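Putative aminotransferase (PDB 4ZWV) is a pyridoxal 5'-phosphate-dependent aminotransferase, probably acting on a sugar, in the biosynthesis of the aminopentose of the indolocarbazole AT2433. Local coordinates at the interface of chains A and B. Coordinates in Å, arbitrary orientation; residue numbers count along the deposited sequence, not the author numbering. Chains: chain A/B, Putative aminotransferase.

The interface of chains A and B. Residues chain A 16-17, 20-21, 24, 244, 248; chain B 16-17, 20, 24, 244, 248.
Each phenylalanine ring in this two-fold patch carries a valine of its own chain on one face: A:Val20 CG1 lies 3.7 Å above the plane of A:Phe24, displaced toward the rim, and B:Val20 CG1 covers B:Phe24 in the same way. The rim faces the partner. At the edge of B:Phe24, in its plane, sits the backbone CA of A:Leu17, while CE2 of B:Phe24 meets the A:Ala16 methyl CB at 3.7 Å. CZ of B:Phe24, the ring tip, points at two branched side chains, approaching A:Ile248 CD1 to 3.7 Å and A:Val20 CG2 to 3.9 Å. The ring thus enters tip first between two helices of the other subunit. With CG anti to the carbonyl carbon (chi1 -72°), A:Phe24 makes the twin insertion against B:Ala16, B:Val20 and B:Ile248. An alanine in place of A:Phe24 would remove the ring and would probably loosen the packing of these three residues and leave A:Val20 CG1 without its aromatic support.

Nearer the dyad, the leucines at 17 and 244 each meet their own symmetry copy as well as other residues. The A:Leu17 and B:Leu17 side chains cross obliquely, their CD1 methyls 3.7 Å apart, and B:Leu17 also rests against A:Ala21. A:Leu244, with CG anti to the backbone N (chi1 172°), extends CD2 tip to tip toward B:Ile248 CD1 at 3.6 Å; its CD2 is 4.1 Å from CD2 of B:Leu244. Cohesion here is wholly apolar. Helix 16-26 of each subunit packs against its symmetry mate and against the start of the partner's long helix 243-273, forming part of the interface of the deposited dimer, probably the functional assembly, as expected for this aminotransferase family.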
loop_
_atom_site.group_PDB
_atom_site.type_symbol
_atom_site.label_atom_id
_atom_site.label_comp_id
_atom_site.label_asym_id
_atom_site.label_seq_id
_atom_site.Cartn_x
_atom_site.Cartn_y
_atom_site.Cartn_z
ATOM N N ALA A 16 -9.780 -20.351 6.943
ATOM C CA ALA A 16 -9.400 -19.307 5.990
ATOM C C ALA A 16 -9.355 -19.834 4.555
ATOM O O ALA A 16 -9.739 -19.130 3.618
ATOM C CB ALA A 16 -8.056 -18.691 6.371
ATOM N N LEU A 17 -8.887 -21.060 4.376
ATOM C CA LEU A 17 -8.777 -21.609 3.025
ATOM C C LEU A 17 -10.156 -21.703 2.376
ATOM O O LEU A 17 -10.309 -21.418 1.188
ATOM C CB LEU A 17 -8.087 -22.974 3.052
ATOM C CG LEU A 17 -7.689 -23.543 1.685
ATOM C CD1 LEU A 17 -6.705 -22.592 1.003
ATOM C CD2 LEU A 17 -7.081 -24.937 1.848
ATOM N N VAL A 20 -11.095 -18.187 1.252
ATOM C CA VAL A 20 -10.335 -17.792 0.060
ATOM C C VAL A 20 -10.855 -18.526 -1.175
ATOM O O VAL A 20 -10.961 -17.941 -2.258
ATOM C CB VAL A 20 -8.825 -18.050 0.243
ATOM C CG1 VAL A 20 -8.071 -17.865 -1.075
ATOM C CG2 VAL A 20 -8.277 -17.110 1.310
ATOM N N ALA A 21 -11.203 -19.799 -1.019
ATOM C CA ALA A 21 -11.772 -20.557 -2.136
ATOM C C ALA A 21 -13.042 -19.881 -2.654
ATOM O O ALA A 21 -13.288 -19.861 -3.857
ATOM C CB ALA A 21 -12.066 -22.006 -1.723
ATOM N N PHE A 24 -12.000 -16.897 -4.810
ATOM C CA PHE A 24 -11.533 -17.347 -6.122
ATOM C C PHE A 24 -12.693 -17.859 -6.987
ATOM O O PHE A 24 -12.762 -17.576 -8.184
ATOM C CB PHE A 24 -10.466 -18.435 -5.974
ATOM C CG PHE A 24 -9.137 -17.945 -5.475
ATOM C CD1 PHE A 24 -8.858 -16.588 -5.348
ATOM C CD2 PHE A 24 -8.148 -18.857 -5.126
ATOM C CE1 PHE A 24 -7.616 -16.160 -4.873
ATOM C CE2 PHE A 24 -6.917 -18.434 -4.656
ATOM C CZ PHE A 24 -6.644 -17.089 -4.528
ATOM N N LEU A 244 -9.947 -10.705 -1.057
ATOM C CA LEU A 244 -9.061 -11.797 -0.648
ATOM C C LEU A 244 -8.678 -11.664 0.827
ATOM O O LEU A 244 -8.769 -12.628 1.613
ATOM C CB LEU A 244 -7.802 -11.831 -1.514
ATOM C CG LEU A 244 -6.681 -12.786 -1.111
ATOM C CD1 LEU A 244 -7.138 -14.248 -1.176
ATOM C CD2 LEU A 244 -5.455 -12.554 -1.989
ATOM N N ILE A 248 -10.013 -13.601 4.660
ATOM C CA ILE A 248 -9.128 -14.141 5.681
ATOM C C ILE A 248 -9.473 -13.546 7.049
ATOM O O ILE A 248 -9.578 -14.274 8.039
ATOM C CB ILE A 248 -7.652 -13.881 5.316
ATOM C CG1 ILE A 248 -7.317 -14.648 4.031
ATOM C CG2 ILE A 248 -6.732 -14.311 6.466
ATOM C CD1 ILE A 248 -5.970 -14.284 3.430
ATOM N N ALA B 16 -4.260 -21.677 -8.233
ATOM C CA ALA B 16 -3.952 -20.679 -7.214
ATOM C C ALA B 16 -4.338 -21.163 -5.814
ATOM O O ALA B 16 -3.628 -20.883 -4.840
ATOM C CB ALA B 16 -4.639 -19.355 -7.530
ATOM N N LEU B 17 -5.451 -21.880 -5.702
ATOM C CA LEU B 17 -5.890 -22.338 -4.381
ATOM C C LEU B 17 -4.856 -23.272 -3.750
ATOM O O LEU B 17 -4.594 -23.196 -2.549
ATOM C CB LEU B 17 -7.250 -23.027 -4.464
ATOM C CG LEU B 17 -7.931 -23.322 -3.120
ATOM C CD1 LEU B 17 -8.184 -22.003 -2.376
ATOM C CD2 LEU B 17 -9.226 -24.092 -3.337
ATOM N N VAL B 20 -1.998 -21.064 -2.437
ATOM C CA VAL B 20 -2.407 -20.360 -1.211
ATOM C C VAL B 20 -2.465 -21.341 -0.044
ATOM O O VAL B 20 -2.051 -21.006 1.075
ATOM C CB VAL B 20 -3.767 -19.660 -1.382
ATOM C CG1 VAL B 20 -4.300 -19.145 -0.031
ATOM C CG2 VAL B 20 -3.630 -18.521 -2.385
ATOM N N PHE B 24 -0.663 -20.920 3.694
ATOM C CA PHE B 24 -1.337 -21.075 4.983
ATOM C C PHE B 24 -0.735 -22.224 5.795
ATOM O O PHE B 24 -0.551 -22.112 7.013
ATOM C CB PHE B 24 -2.838 -21.316 4.796
ATOM C CG PHE B 24 -3.615 -20.114 4.339
ATOM C CD1 PHE B 24 -3.031 -18.851 4.270
ATOM C CD2 PHE B 24 -4.949 -20.246 3.978
ATOM C CE1 PHE B 24 -3.768 -17.758 3.846
ATOM C CE2 PHE B 24 -5.686 -19.156 3.562
ATOM C CZ PHE B 24 -5.098 -17.910 3.489
ATOM N N LEU B 244 1.515 -14.468 0.302
ATOM C CA LEU B 244 0.163 -14.792 -0.135
ATOM C C LEU B 244 -0.048 -14.381 -1.593
ATOM O O LEU B 244 -0.540 -15.155 -2.426
ATOM C CB LEU B 244 -0.872 -14.113 0.763
ATOM C CG LEU B 244 -2.332 -14.193 0.343
ATOM C CD1 LEU B 244 -2.806 -15.641 0.331
ATOM C CD2 LEU B 244 -3.162 -13.355 1.307
ATOM N N ILE B 248 -0.054 -16.545 -5.565
ATOM C CA ILE B 248 -1.069 -16.405 -6.600
ATOM C C ILE B 248 -0.403 -16.073 -7.936
ATOM O O ILE B 248 -0.740 -16.658 -8.973
ATOM C CB ILE B 248 -2.108 -15.333 -6.212
ATOM C CG1 ILE B 248 -2.873 -15.796 -4.962
ATOM C CG2 ILE B 248 -3.074 -15.084 -7.365
ATOM C CD1 ILE B 248 -3.748 -14.712 -4.344
#